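Local coordinates for protein cellobiose 2-epimerase (Ruminococcus albus, PDB 3VW5) that catalyses the reversible epimerization of cellobiose to 4-O-beta-D-glucosyl-D-mannose, probably within the cleft of a single-chain (alpha/alpha)6 barrel, at residues Arg7-Thr11 with Asp12-Pro16; Ser51-Leu54 with Trp55-Asn59; His75-Glu78 with Phe79-Asn83; Trp333-Ile336 with Lys337-Ile341. The protein carries 2 engineered substitutions. All coordinates share one frame; numbering follows the deposited sequence.

Interaction 1. Residues Arg7-Thr11 with Asp12-Pro16; sequences RQELT and DHIIP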
loop_
_atom_site.group_PDB
_atom_site.type_symbol
_atom_site.label_atom_id
_atom_site.label_comp_id
_atom_site.label_asym_id
_atom_site.label_seq_id
_atom_site.Cartn_x
_atom_site.Cartn_y
_atom_site.Cartn_z
ATOM N N ARG A 7 -2.951 15.060 12.111
ATOM C CA ARG A 7 -4.251 14.606 12.594
ATOM C C ARG A 7 -5.354 15.466 11.988
ATOM O O ARG A 7 -6.444 14.979 11.667
ATOM C CB ARG A 7 -4.307 14.654 14.126
ATOM C CG ARG A 7 -5.540 13.987 14.739
ATOM C CD ARG A 7 -5.540 14.072 16.267
ATOM N NE ARG A 7 -5.677 12.769 16.935
ATOM C CZ ARG A 7 -6.842 12.151 17.144
ATOM N NH1 ARG A 7 -7.973 12.711 16.709
ATOM N NH2 ARG A 7 -6.881 10.971 17.780
ATOM N N GLN A 8 -5.049 16.752 11.815
ATOM C CA GLN A 8 -5.979 17.703 11.208
ATOM C C GLN A 8 -6.189 17.428 9.723
ATOM O O GLN A 8 -7.321 17.496 9.204
ATOM C CB GLN A 8 -5.445 19.115 11.372
ATOM C CG GLN A 8 -6.192 19.930 12.388
ATOM C CD GLN A 8 -6.474 21.329 11.883
ATOM O OE1 GLN A 8 -6.912 21.507 10.744
ATOM N NE2 GLN A 8 -6.210 22.331 12.719
ATOM N N GLU A 9 -5.081 17.129 9.044
ATOM C CA GLU A 9 -5.123 16.795 7.626
ATOM C C GLU A 9 -5.980 15.546 7.400
ATOM O O GLU A 9 -6.778 15.480 6.464
ATOM C CB GLU A 9 -3.703 16.609 7.076
ATOM C CG GLU A 9 -3.661 16.214 5.607
ATOM C CD GLU A 9 -4.343 17.229 4.712
ATOM O OE1 GLU A 9 -4.807 16.844 3.616
ATOM O OE2 GLU A 9 -4.414 18.410 5.111
ATOM N N LEU A 10 -5.833 14.567 8.282
ATOM C CA LEU A 10 -6.666 13.377 8.221
ATOM C C LEU A 10 -8.140 13.700 8.477
ATOM O O LEU A 10 -8.997 13.363 7.650
ATOM C CB LEU A 10 -6.158 12.317 9.203
ATOM C CG LEU A 10 -6.609 10.856 9.086
ATOM C CD1 LEU A 10 -7.108 10.371 10.430
ATOM C CD2 LEU A 10 -7.639 10.587 7.996
ATOM N N THR A 11 -8.433 14.355 9.605
ATOM C CA THR A 11 -9.829 14.566 10.013
ATOM C C THR A 11 -10.588 15.681 9.287
ATOM O O THR A 11 -11.809 15.589 9.130
ATOM C CB THR A 11 -9.975 14.797 11.524
ATOM O OG1 THR A 11 -9.412 16.069 11.878
ATOM C CG2 THR A 11 -9.305 13.665 12.312
ATOM N N ASP A 12 -9.891 16.736 8.859
ATOM C CA ASP A 12 -10.599 17.876 8.263
ATOM C C ASP A 12 -10.482 17.939 6.753
ATOM O O ASP A 12 -11.280 18.615 6.098
ATOM C CB ASP A 12 -10.157 19.211 8.871
ATOM C CG ASP A 12 -10.370 19.263 10.374
ATOM O OD1 ASP A 12 -11.363 18.667 10.859
ATOM O OD2 ASP A 12 -9.539 19.890 11.076
ATOM N N HIS A 13 -9.493 17.240 6.198
ATOM C CA HIS A 13 -9.279 17.280 4.753
ATOM C C HIS A 13 -9.534 15.941 4.056
ATOM O O HIS A 13 -10.392 15.841 3.180
ATOM C CB HIS A 13 -7.881 17.832 4.413
ATOM C CG HIS A 13 -7.741 18.257 2.983
ATOM N ND1 HIS A 13 -6.598 18.036 2.240
ATOM C CD2 HIS A 13 -8.611 18.884 2.149
ATOM C CE1 HIS A 13 -6.772 18.503 1.018
ATOM N NE2 HIS A 13 -7.988 19.024 0.938
ATOM N N ILE A 14 -8.788 14.920 4.454
ATOM C CA ILE A 14 -8.840 13.616 3.788
ATOM C C ILE A 14 -10.183 12.896 3.950
ATOM O O ILE A 14 -10.823 12.528 2.963
ATOM C CB ILE A 14 -7.685 12.707 4.255
ATOM C CG1 ILE A 14 -6.340 13.283 3.804
ATOM C CG2 ILE A 14 -7.849 11.306 3.729
ATOM C CD1 ILE A 14 -5.126 12.537 4.358
ATOM N N ILE A 15 -10.613 12.691 5.190
ATOM C CA ILE A 15 -11.859 11.956 5.428
ATOM C C ILE A 15 -13.076 12.631 4.770
ATOM O O ILE A 15 -13.842 11.984 4.040
ATOM C CB ILE A 15 -12.098 11.712 6.932
ATOM C CG1 ILE A 15 -11.217 10.559 7.412
ATOM C CG2 ILE A 15 -13.572 11.435 7.194
ATOM C CD1 ILE A 15 -10.906 10.599 8.882
ATOM N N PRO A 16 -13.251 13.941 5.008
ATOM C CA PRO A 16 -14.360 14.635 4.345
ATOM C C PRO A 16 -14.324 14.459 2.819
ATOM O O PRO A 16 -15.376 14.258 2.209
ATOM C CB PRO A 16 -14.125 16.099 4.725
ATOM C CG PRO A 16 -13.362 16.036 5.993
ATOM C CD PRO A 16 -12.480 14.840 5.886
#

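Interaction 2. Residues Ser51-Leu54 with Trp55-Asn59; sequences SRIL and WFYSN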
loop_
_atom_site.group_PDB
_atom_site.type_symbol
_atom_site.label_atom_id
_atom_site.label_comp_id
_atom_site.label_asym_id
_atom_site.label_seq_id
_atom_site.Cartn_x
_atom_site.Cartn_y
_atom_site.Cartn_z
ATOM N N SER A 51 -10.556 -2.107 -1.959
ATOM C CA SER A 51 -9.930 -2.714 -0.807
ATOM C C SER A 51 -9.195 -1.667 0.005
ATOM O O SER A 51 -9.213 -1.702 1.228
ATOM C CB SER A 51 -9.009 -3.847 -1.230
ATOM O OG SER A 51 -9.770 -4.860 -1.844
ATOM N N ARG A 52 -8.558 -0.720 -0.678
ATOM C CA ARG A 52 -7.808 0.327 0.014
ATOM C C ARG A 52 -8.720 1.292 0.779
ATOM O O ARG A 52 -8.397 1.731 1.897
ATOM C CB ARG A 52 -6.885 1.052 -0.951
ATOM C CG ARG A 52 -5.739 0.185 -1.394
ATOM C CD ARG A 52 -5.015 0.729 -2.608
ATOM N NE ARG A 52 -3.693 0.133 -2.752
ATOM C CZ ARG A 52 -2.755 0.564 -3.594
ATOM N NH1 ARG A 52 -2.980 1.609 -4.385
ATOM N NH2 ARG A 52 -1.583 -0.049 -3.637
ATOM N N ILE A 53 -9.864 1.601 0.181
ATOM C CA ILE A 53 -10.876 2.371 0.880
ATOM C C ILE A 53 -11.363 1.588 2.111
ATOM O O ILE A 53 -11.376 2.125 3.228
ATOM C CB ILE A 53 -12.018 2.765 -0.051
ATOM C CG1 ILE A 53 -11.482 3.713 -1.113
ATOM C CG2 ILE A 53 -13.164 3.436 0.720
ATOM C CD1 ILE A 53 -12.415 3.919 -2.305
ATOM N N LEU A 54 -11.719 0.315 1.910
ATOM C CA LEU A 54 -12.124 -0.568 3.019
ATOM C C LEU A 54 -11.062 -0.575 4.111
ATOM O O LEU A 54 -11.364 -0.362 5.288
ATOM C CB LEU A 54 -12.418 -1.993 2.538
ATOM C CG LEU A 54 -12.801 -3.009 3.631
ATOM C CD1 LEU A 54 -13.848 -2.455 4.592
ATOM C CD2 LEU A 54 -13.260 -4.350 3.070
ATOM N N TRP A 55 -9.808 -0.784 3.730
ATOM C CA TRP A 55 -8.754 -0.736 4.727
ATOM C C TRP A 55 -8.747 0.607 5.454
ATOM O O TRP A 55 -8.570 0.675 6.669
ATOM C CB TRP A 55 -7.362 -1.019 4.129
ATOM C CG TRP A 55 -6.319 -0.928 5.217
ATOM C CD1 TRP A 55 -5.882 -1.939 6.019
ATOM C CD2 TRP A 55 -5.644 0.260 5.671
ATOM N NE1 TRP A 55 -4.959 -1.468 6.918
ATOM C CE2 TRP A 55 -4.798 -0.120 6.733
ATOM C CE3 TRP A 55 -5.663 1.605 5.273
ATOM C CZ2 TRP A 55 -3.993 0.795 7.409
ATOM C CZ3 TRP A 55 -4.859 2.511 5.950
ATOM C CH2 TRP A 55 -4.040 2.105 6.998
ATOM N N PHE A 56 -8.928 1.675 4.689
ATOM C CA PHE A 56 -8.798 3.020 5.212
ATOM C C PHE A 56 -9.881 3.367 6.215
ATOM O O PHE A 56 -9.590 3.888 7.299
ATOM C CB PHE A 56 -8.857 4.028 4.076
ATOM C CG PHE A 56 -9.068 5.431 4.540
ATOM C CD1 PHE A 56 -8.036 6.132 5.120
ATOM C CD2 PHE A 56 -10.297 6.040 4.398
ATOM C CE1 PHE A 56 -8.218 7.416 5.543
ATOM C CE2 PHE A 56 -10.484 7.340 4.808
ATOM C CZ PHE A 56 -9.446 8.033 5.386
ATOM N N TYR A 57 -11.130 3.096 5.859
ATOM C CA TYR A 57 -12.206 3.405 6.784
ATOM C C TYR A 57 -12.128 2.525 8.006
ATOM O O TYR A 57 -12.248 3.017 9.141
ATOM C CB TYR A 57 -13.569 3.326 6.109
ATOM C CG TYR A 57 -13.907 4.593 5.362
ATOM C CD1 TYR A 57 -13.962 5.821 6.030
ATOM C CD2 TYR A 57 -14.159 4.573 3.998
ATOM C CE1 TYR A 57 -14.273 6.984 5.362
ATOM C CE2 TYR A 57 -14.466 5.731 3.319
ATOM C CZ TYR A 57 -14.522 6.935 4.002
ATOM O OH TYR A 57 -14.827 8.091 3.323
ATOM N N SER A 58 -11.905 1.232 7.789
ATOM C CA SER A 58 -11.771 0.329 8.923
ATOM C C SER A 58 -10.725 0.869 9.914
ATOM O O SER A 58 -10.958 0.894 11.118
ATOM C CB SER A 58 -11.466 -1.117 8.477
ATOM O OG SER A 58 -12.405 -1.585 7.510
ATOM N N ASN A 59 -9.594 1.348 9.414
ATOM C CA ASN A 59 -8.532 1.830 10.299
ATOM C C ASN A 59 -8.747 3.223 10.869
ATOM O O ASN A 59 -8.264 3.541 11.967
ATOM C CB ASN A 59 -7.169 1.742 9.613
ATOM C CG ASN A 59 -6.584 0.359 9.695
ATOM O OD1 ASN A 59 -5.761 0.073 10.572
ATOM N ND2 ASN A 59 -7.035 -0.527 8.804
#

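Interaction 3. Residues His75-Glu78 with Phe79-Asn83; sequences HAYE and FIKNN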
loop_
_atom_site.group_PDB
_atom_site.type_symbol
_atom_site.label_atom_id
_atom_site.label_comp_id
_atom_site.label_asym_id
_atom_site.label_seq_id
_atom_site.Cartn_x
_atom_site.Cartn_y
_atom_site.Cartn_z
ATOM N N HIS A 75 -19.869 -0.032 3.860
ATOM C CA HIS A 75 -20.383 0.207 2.505
ATOM C C HIS A 75 -19.453 -0.371 1.458
ATOM O O HIS A 75 -19.903 -1.005 0.506
ATOM C CB HIS A 75 -20.585 1.709 2.240
ATOM C CG HIS A 75 -21.185 2.014 0.898
ATOM N ND1 HIS A 75 -22.499 1.740 0.590
ATOM C CD2 HIS A 75 -20.644 2.562 -0.216
ATOM C CE1 HIS A 75 -22.744 2.107 -0.656
ATOM N NE2 HIS A 75 -21.638 2.613 -1.166
ATOM N N ALA A 76 -18.157 -0.130 1.641
ATOM C CA ALA A 76 -17.125 -0.662 0.758
ATOM C C ALA A 76 -17.008 -2.190 0.871
ATOM O O ALA A 76 -16.950 -2.908 -0.140
ATOM C CB ALA A 76 -15.777 0.008 1.050
ATOM N N TYR A 77 -16.965 -2.680 2.107
ATOM C CA TYR A 77 -17.000 -4.118 2.352
ATOM C C TYR A 77 -18.101 -4.827 1.556
ATOM O O TYR A 77 -17.849 -5.845 0.892
ATOM C CB TYR A 77 -17.167 -4.402 3.839
ATOM C CG TYR A 77 -17.520 -5.827 4.170
ATOM C CD1 TYR A 77 -16.564 -6.827 4.116
ATOM C CD2 TYR A 77 -18.814 -6.174 4.581
ATOM C CE1 TYR A 77 -16.881 -8.146 4.445
ATOM C CE2 TYR A 77 -19.142 -7.480 4.902
ATOM C CZ TYR A 77 -18.168 -8.464 4.834
ATOM O OH TYR A 77 -18.471 -9.767 5.156
ATOM N N GLU A 78 -19.319 -4.301 1.619
ATOM C CA GLU A 78 -20.420 -4.955 0.928
ATOM C C GLU A 78 -20.130 -5.031 -0.561
ATOM O O GLU A 78 -20.375 -6.048 -1.211
ATOM C CB GLU A 78 -21.747 -4.243 1.195
ATOM C CG GLU A 78 -22.340 -4.553 2.568
ATOM C CD GLU A 78 -23.064 -5.897 2.616
ATOM O OE1 GLU A 78 -22.730 -6.707 3.517
ATOM O OE2 GLU A 78 -23.973 -6.145 1.770
ATOM N N PHE A 79 -19.584 -3.953 -1.100
ATOM C CA PHE A 79 -19.278 -3.921 -2.516
ATOM C C PHE A 79 -18.296 -5.043 -2.879
ATOM O O PHE A 79 -18.477 -5.721 -3.894
ATOM C CB PHE A 79 -18.736 -2.548 -2.925
ATOM C CG PHE A 79 -18.557 -2.393 -4.397
ATOM C CD1 PHE A 79 -19.659 -2.180 -5.223
ATOM C CD2 PHE A 79 -17.287 -2.470 -4.968
ATOM C CE1 PHE A 79 -19.501 -2.044 -6.597
ATOM C CE2 PHE A 79 -17.119 -2.336 -6.332
ATOM C CZ PHE A 79 -18.231 -2.121 -7.153
ATOM N N ILE A 80 -17.280 -5.247 -2.039
ATOM C CA ILE A 80 -16.253 -6.251 -2.316
ATOM C C ILE A 80 -16.819 -7.670 -2.228
ATOM O O ILE A 80 -16.740 -8.456 -3.186
ATOM C CB ILE A 80 -15.049 -6.103 -1.357
ATOM C CG1 ILE A 80 -14.264 -4.833 -1.679
ATOM C CG2 ILE A 80 -14.133 -7.321 -1.421
ATOM C CD1 ILE A 80 -13.266 -4.457 -0.610
ATOM N N LYS A 81 -17.404 -7.981 -1.075
ATOM C CA LYS A 81 -18.046 -9.270 -0.847
ATOM C C LYS A 81 -19.050 -9.646 -1.937
ATOM O O LYS A 81 -19.024 -10.758 -2.453
ATOM C CB LYS A 81 -18.721 -9.272 0.526
ATOM C CG LYS A 81 -19.444 -10.557 0.879
ATOM C CD LYS A 81 -20.041 -10.466 2.270
ATOM C CE LYS A 81 -21.277 -9.581 2.284
ATOM N NZ LYS A 81 -21.803 -9.437 3.674
ATOM N N ASN A 82 -19.918 -8.719 -2.309
ATOM C CA ASN A 82 -21.005 -9.044 -3.233
ATOM C C ASN A 82 -20.668 -8.966 -4.718
ATOM O O ASN A 82 -21.435 -9.440 -5.546
ATOM C CB ASN A 82 -22.257 -8.201 -2.933
ATOM C CG ASN A 82 -22.701 -8.302 -1.473
ATOM O OD1 ASN A 82 -22.550 -9.342 -0.835
ATOM N ND2 ASN A 82 -23.228 -7.210 -0.937
ATOM N N ASN A 83 -19.539 -8.366 -5.075
ATOM C CA ASN A 83 -19.219 -8.226 -6.497
ATOM C C ASN A 83 -17.802 -8.632 -6.838
ATOM O O ASN A 83 -17.551 -9.149 -7.913
ATOM C CB ASN A 83 -19.447 -6.789 -7.001
ATOM C CG ASN A 83 -20.895 -6.342 -6.877
ATOM O OD1 ASN A 83 -21.237 -5.583 -5.971
ATOM N ND2 ASN A 83 -21.754 -6.807 -7.794
#

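Interaction 4. Residues Trp333-Ile336 with Lys337-Ile341; sequences WENI and KEYII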
loop_
_atom_site.group_PDB
_atom_site.type_symbol
_atom_site.label_atom_id
_atom_site.label_comp_id
_atom_site.label_asym_id
_atom_site.label_seq_id
_atom_site.Cartn_x
_atom_site.Cartn_y
_atom_site.Cartn_z
ATOM N N TRP A 333 7.219 15.944 5.466
ATOM C CA TRP A 333 5.892 16.458 5.797
ATOM C C TRP A 333 5.738 17.950 5.448
ATOM O O TRP A 333 4.748 18.353 4.821
ATOM C CB TRP A 333 5.572 16.204 7.266
ATOM C CG TRP A 333 4.389 16.942 7.750
ATOM C CD1 TRP A 333 4.351 17.851 8.764
ATOM C CD2 TRP A 333 3.050 16.842 7.248
ATOM N NE1 TRP A 333 3.073 18.320 8.927
ATOM C CE2 TRP A 333 2.254 17.717 8.009
ATOM C CE3 TRP A 333 2.451 16.089 6.234
ATOM C CZ2 TRP A 333 0.888 17.870 7.787
ATOM C CZ3 TRP A 333 1.092 16.236 6.015
ATOM C CH2 TRP A 333 0.325 17.125 6.789
ATOM N N GLU A 334 6.714 18.765 5.844
ATOM C CA GLU A 334 6.671 20.192 5.524
ATOM C C GLU A 334 6.450 20.382 4.023
ATOM O O GLU A 334 5.662 21.236 3.598
ATOM C CB GLU A 334 7.932 20.921 6.000
ATOM C CG GLU A 334 8.043 21.053 7.527
ATOM C CD GLU A 334 6.931 21.908 8.154
ATOM O OE1 GLU A 334 6.551 21.641 9.334
ATOM O OE2 GLU A 334 6.442 22.853 7.471
ATOM N N ASN A 335 7.117 19.557 3.222
ATOM C CA ASN A 335 6.998 19.671 1.773
ATOM C C ASN A 335 5.728 19.055 1.191
ATOM O O ASN A 335 5.256 19.487 0.142
ATOM C CB ASN A 335 8.257 19.157 1.086
ATOM C CG ASN A 335 9.440 20.071 1.311
ATOM O OD1 ASN A 335 9.657 21.016 0.557
ATOM N ND2 ASN A 335 10.198 19.817 2.370
ATOM N N ILE A 336 5.166 18.060 1.871
ATOM C CA ILE A 336 3.827 17.595 1.536
ATOM C C ILE A 336 2.831 18.767 1.661
ATOM O O ILE A 336 2.001 18.990 0.775
ATOM C CB ILE A 336 3.393 16.425 2.436
ATOM C CG1 ILE A 336 4.173 15.162 2.082
ATOM C CG2 ILE A 336 1.903 16.157 2.315
ATOM C CD1 ILE A 336 3.932 14.030 3.062
ATOM N N LYS A 337 2.925 19.525 2.750
ATOM C CA LYS A 337 2.024 20.657 2.970
ATOM C C LYS A 337 2.160 21.721 1.884
ATOM O O LYS A 337 1.167 22.188 1.322
ATOM C CB LYS A 337 2.297 21.315 4.333
ATOM C CG LYS A 337 1.930 20.484 5.545
ATOM C CD LYS A 337 1.991 21.312 6.826
ATOM C CE LYS A 337 3.413 21.723 7.161
ATOM N NZ LYS A 337 3.461 22.530 8.409
ATOM N N GLU A 338 3.396 22.119 1.605
ATOM C CA GLU A 338 3.633 23.205 0.676
ATOM C C GLU A 338 3.246 22.876 -0.757
ATOM O O GLU A 338 2.666 23.715 -1.456
ATOM C CB GLU A 338 5.083 23.656 0.737
ATOM C CG GLU A 338 5.276 25.079 0.222
ATOM C CD GLU A 338 6.663 25.632 0.511
ATOM O OE1 GLU A 338 7.068 26.639 -0.149
ATOM O OE2 GLU A 338 7.343 25.060 1.407
ATOM N N TYR A 339 3.535 21.645 -1.180
ATOM C CA TYR A 339 3.533 21.303 -2.601
ATOM C C TYR A 339 2.655 20.152 -3.020
ATOM O O TYR A 339 2.335 20.043 -4.199
ATOM C CB TYR A 339 4.941 20.938 -3.019
ATOM C CG TYR A 339 5.947 22.029 -2.822
ATOM C CD1 TYR A 339 5.724 23.311 -3.336
ATOM C CD2 TYR A 339 7.125 21.786 -2.132
ATOM C CE1 TYR A 339 6.659 24.317 -3.167
ATOM C CE2 TYR A 339 8.060 22.777 -1.954
ATOM C CZ TYR A 339 7.829 24.041 -2.473
ATOM O OH TYR A 339 8.777 25.028 -2.305
ATOM N N ILE A 340 2.300 19.270 -2.083
ATOM C CA ILE A 340 1.586 18.049 -2.444
ATOM C C ILE A 340 0.091 18.107 -2.122
ATOM O O ILE A 340 -0.738 17.598 -2.865
ATOM C CB ILE A 340 2.207 16.847 -1.756
ATOM C CG1 ILE A 340 3.616 16.610 -2.285
ATOM C CG2 ILE A 340 1.356 15.616 -1.975
ATOM C CD1 ILE A 340 3.648 16.208 -3.751
ATOM N N ILE A 341 -0.246 18.721 -0.998
ATOM C CA ILE A 341 -1.633 18.887 -0.589
ATOM C C ILE A 341 -2.353 19.931 -1.451
ATOM O O ILE A 341 -1.881 21.049 -1.598
ATOM C CB ILE A 341 -1.704 19.301 0.899
ATOM C CG1 ILE A 341 -1.195 18.174 1.786
ATOM C CG2 ILE A 341 -3.123 19.655 1.297
ATOM C CD1 ILE A 341 -1.182 18.523 3.247
#

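Interaction 1. Residues Arg7-Thr11 with Asp12-Pro16
Glu9 and His13 lie side by side, one helical turn apart and pointing the same way, with the carboxylate and imidazole planes turned 68° against each other. Glu9 reaches over because its CG is anti to the backbone N (chi1 178°) and the chain then bends at CG, so that OE1 arrives in the ring plane and accepts from His13 ND1 at 2.6 Å. The nitrogen meets OE1 on its syn side. A second donor, Trp349 NE1, also binds this oxygen, and together they would fix the carboxylate's rotation.

On the inward face Leu10 crosses Ile15 at a slant, Leu10 CD2 resting 3.4 Å from Ile15 CD1; branched aliphatic residues suit this buried side. The pairing is i to i+5 because the backbone widens here into a pi-type turn: Ile14 N bonds Glu9 O at 2.9 Å, and Ile15 N bonds Leu10 O at 3.0 Å. Pro16, which has no N-H to give, sits where the helix kinks, its CD against Thr11 O at 3.4 Å.

Helix 2-19 thus sets Leu10 and Ile15 against helix 47-64, Leu10 and Ile14 against Cys379 of helix 373-385, and Glu9 and His13 against Ile341, in the loop that follows helix 323-340.

Interaction 2. Residues Ser51-Leu54 with Trp55-Asn59
Ser58 turns its hydroxyl back onto Leu54 O within helix 47-64, one of the helices of the (alpha/alpha)6 barrel, in a turn whose touching residues are all buried.

Among the polar contacts, Leu54 O takes two donors, Ser58 N at 3.0 Å and Ser58 OG at 2.7 Å, which reach it from opposite faces of the carbonyl plane. The hydroxyl can do so because OG is anti to the carbonyl carbon, beside the backbone N (chi1 -52°). Serine suits a buried helix position for this reason: the preceding turn satisfies its one polar group. Asn59 repeats the pattern one residue on, its ND2 and N both binding Trp55 O, while ND2 also meets Ser121 OG. Regular backbone bonds complete the turn, such as Tyr57 N to Ile53 O at 2.8 Å.

Aromatic and cation-pi contacts lead outward to other helices. Trp55 stacks on Tyr117, its large ring filling the interior, and Arg52 sits where the face of Phe114 can meet its charge in a cation-pi contact.

The apolar contacts are fewer. Phe56 reaches Met380. Tyr57 carries its hydroxyl to Asn19 OD1, while its ring runs alongside Ile53, both side chains pointing the same way. There the branch methyl Ile53 CG2 touches the ring obliquely, 3.6 Å from Tyr57 CD2.

Interaction 3. Residues His75-Glu78 with Phe79-Asn83
Glu78 is gripped by two side chains of the next turn of helix 67-84, one of the helices of the (alpha/alpha)6 barrel. Glu78 OE1 forms an i to i+3 salt bridge with Lys81 NZ at 2.9 Å, the two chains running side by side. Glu78 OE2 accepts from Asn82 ND2 at 3.0 Å. That nitrogen comes from well above the carboxylate plane, although OE2 lies nearly in the amide plane of Asn82, and the two planes are turned 71° apart. Each oxygen therefore has its own partner, which would hold the carboxylate's rotation. Glu78 bends at CG (chi2 -80°), which sets the acid within reach of both donors from the next turn.

Lys81 also packs against Tyr77. The lysine chain crosses the phenol obliquely and bends at chi3 (75°), bringing its ammonium back to Glu78. A long, flexible residue suits this place: its methylenes pass the hydroxyl end of the phenol while its charge stays on the partly exposed side. Farther out, Glu130 OE1 forms a second salt bridge with Lys81 NZ, tying this helix to helix 129-145, and Tyr77 stacks on Tyr122 of helix 109-126. Tyr77 OH makes a weak hydrogen bond to Glu130 OE1 and lies 3.4 Å from Lys81 CD.

Interaction 4. Residues Trp333-Ile336 with Lys337-Ile341
Ile336 and Ile341 cross at a slant near the C-terminal end of helix 323-340, Ile336 CG2 lying 3.7 Å from Ile341 CG1. Ile341 CD1 then reaches Trp333 CH2 at 4.1 Å, joining the two isoleucines to the indole in one apolar patch. The backbone makes the i to i+5 pairing possible: Ile336 O accepts from both Ile340 N and Ile341 N, each at 2.9 Å, as the last turn widens into a pi-type turn.

Outside this centre, the aliphatic part of Lys337 lies over a face of Trp333 and crosses the side chain at about a right angle. Lys337 CG stands 3.8 Å from the centroid of the Trp333 six-membered ring, 20° off its normal, a CH-pi contact. Lysine suits the place, its methylenes covering the aromatic while its ammonium continues to the polar edge. A bend at chi3 (-67°) turns that end toward Glu334, whose OE2 is 3.1 Å from Lys337 NZ in a salt bridge with weak hydrogen bonds. Both charges have second partners, Lys330 for Glu334 and Glu5 for Lys337. Glu5 OE1 also binds Trp333 NE1.

Helix 323-340 thereby lies against helix 2-19 through Trp333 on Met2 and Ile6, and against helix 303-318 through Ile336 on Gln306 and Val310, while Ile341, in the loop that follows, packs on Trp349.

All four are local contacts along helices, the last running into the following loop, but their settings differ. Interaction 2 is the fully buried one, its centre about 11 Å from the centre of the chain, and turns Ser58 and Asn59 onto backbone carbonyls. The others, their centres about 19 to 20 Å from that point, are partly buried. Interactions 3 and 4 carry salt bridges on their more exposed sides, whereas interaction 1 uses a histidine-carboxylate hydrogen bond. In interactions 1 and 4 an i to i+5 backbone bond sets the side-chain pairing, and the two touch through Glu9 and Trp333. Interaction 1 also meets interaction 2 where Ile15 packs on Phe56, and interaction 2 meets interaction 3 where Leu54 packs on Ile80, so the four form a continuous chain of packing.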